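Local coordinates for protein pyrroline carboxylate reductase (Plasmodium falciparum, PDB 2RCY) that binds NADP and probably reduces pyrroline-5-carboxylate to proline, at residues E54-R57 with I61-C64. Numbering follows the deposited sequence.
Sequences ELAR and IIVC
I62 reaches from its strand to the buried flank of helix 52-58, where L55 and A56 receive its two branches. One branch settles on the helix backbone: CG1 of I62 comes within 3.9 Å of CA of A56. Beyond it, CD1 of I62 passes on to 4.1 Å from the A56 carbonyl O. Alanine suits this position because a single methyl lets the strand's side chain come right up to the main chain; the CA atoms of A56 and I62 are 6.3 Å apart. The other branch serves L55. CG2 of I62 meets CD2 of L55 at 3.9 Å, the two side chains running past one another in opposite directions. L55 gets there because its CG stands anti to the backbone N (chi1 -180°), which carries the long leucine side chain over to the strand. The side chains meet by apolar contact, with no hydrogen bond between the segments, and beta-branched isoleucine fits since it can touch two successive helix residues at once.

Here a helix covers one face of the parallel sheet of a Rossmann-type NADP-binding domain, strand 61-64 lying between strands 7-10 and 86-89. I62 is joined to L86 and I88 by backbone hydrogen bonds, and its side chain also rests on M10 and L82. V63, next along the strand, turns instead to L7, F9 and I88, as alternation in a strand requires.

Packing slackens towards the outer side of the helix. E54 is exposed and does not reach the strand segment, and its OE1 is hydrogen-bonded to S51 OG. R57 points away and is partly exposed; a charged residue is well placed there, though its side chain is modelled only to CB.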
loop_
_atom_site.group_PDB
_atom_site.type_symbol
_atom_site.label_atom_id
_atom_site.label_comp_id
_atom_site.label_asym_id
_atom_site.label_seq_id
_atom_site.Cartn_x
_atom_site.Cartn_y
_atom_site.Cartn_z
ATOM N N GLU A 54 16.024 45.342 -29.392
ATOM C CA GLU A 54 17.326 45.780 -29.889
ATOM C C GLU A 54 18.295 44.608 -30.025
ATOM O O GLU A 54 19.235 44.661 -30.821
ATOM C CB GLU A 54 17.908 46.867 -28.984
ATOM C CG GLU A 54 17.276 48.239 -29.193
ATOM C CD GLU A 54 17.474 49.168 -28.011
ATOM O OE1 GLU A 54 17.126 48.776 -26.876
ATOM O OE2 GLU A 54 17.962 50.300 -28.219
ATOM N N LEU A 55 18.056 43.556 -29.243
ATOM C CA LEU A 55 18.794 42.302 -29.366
ATOM C C LEU A 55 18.397 41.578 -30.652
ATOM O O LEU A 55 19.253 41.053 -31.361
ATOM C CB LEU A 55 18.546 41.410 -28.143
ATOM C CG LEU A 55 19.220 40.035 -28.043
ATOM C CD1 LEU A 55 19.488 39.686 -26.592
ATOM C CD2 LEU A 55 18.385 38.946 -28.709
ATOM N N ALA A 56 17.097 41.557 -30.943
ATOM C CA ALA A 56 16.573 40.899 -32.139
ATOM C C ALA A 56 16.923 41.660 -33.416
ATOM O O ALA A 56 17.088 41.057 -34.478
ATOM C CB ALA A 56 15.064 40.711 -32.028
ATOM N N ARG A 57 17.036 42.982 -33.303
ATOM C CA ARG A 57 17.369 43.843 -34.439
ATOM C C ARG A 57 18.853 43.773 -34.799
ATOM O O ARG A 57 19.229 44.012 -35.949
ATOM C CB ARG A 57 16.968 45.290 -34.148
ATOM N N ILE A 61 20.962 35.277 -35.048
ATOM C CA ILE A 61 20.268 34.153 -34.428
ATOM C C ILE A 61 19.830 34.548 -33.017
ATOM O O ILE A 61 20.649 34.965 -32.193
ATOM C CB ILE A 61 21.140 32.865 -34.413
ATOM C CG1 ILE A 61 21.326 32.336 -35.842
ATOM C CG2 ILE A 61 20.514 31.790 -33.522
ATOM C CD1 ILE A 61 22.339 31.210 -35.979
ATOM N N ILE A 62 18.530 34.424 -32.759
ATOM C CA ILE A 62 17.941 34.822 -31.483
ATOM C C ILE A 62 17.475 33.592 -30.704
ATOM O O ILE A 62 16.773 32.734 -31.242
ATOM C CB ILE A 62 16.766 35.826 -31.676
ATOM C CG1 ILE A 62 17.226 37.084 -32.424
ATOM C CG2 ILE A 62 16.171 36.236 -30.338
ATOM C CD1 ILE A 62 17.035 37.030 -33.935
ATOM N N VAL A 63 17.883 33.514 -29.440
ATOM C CA VAL A 63 17.507 32.409 -28.562
ATOM C C VAL A 63 16.506 32.881 -27.511
ATOM O O VAL A 63 16.787 33.803 -26.741
ATOM C CB VAL A 63 18.739 31.766 -27.867
ATOM C CG1 VAL A 63 18.325 30.563 -27.026
ATOM C CG2 VAL A 63 19.778 31.351 -28.889
ATOM N N CYS A 64 15.336 32.247 -27.496
ATOM C CA CYS A 64 14.309 32.527 -26.498
ATOM C C CYS A 64 14.534 31.648 -25.272
ATOM O O CYS A 64 14.176 30.469 -25.265
ATOM C CB CYS A 64 12.913 32.300 -27.084
ATOM S SG CYS A 64 11.563 32.909 -26.048
#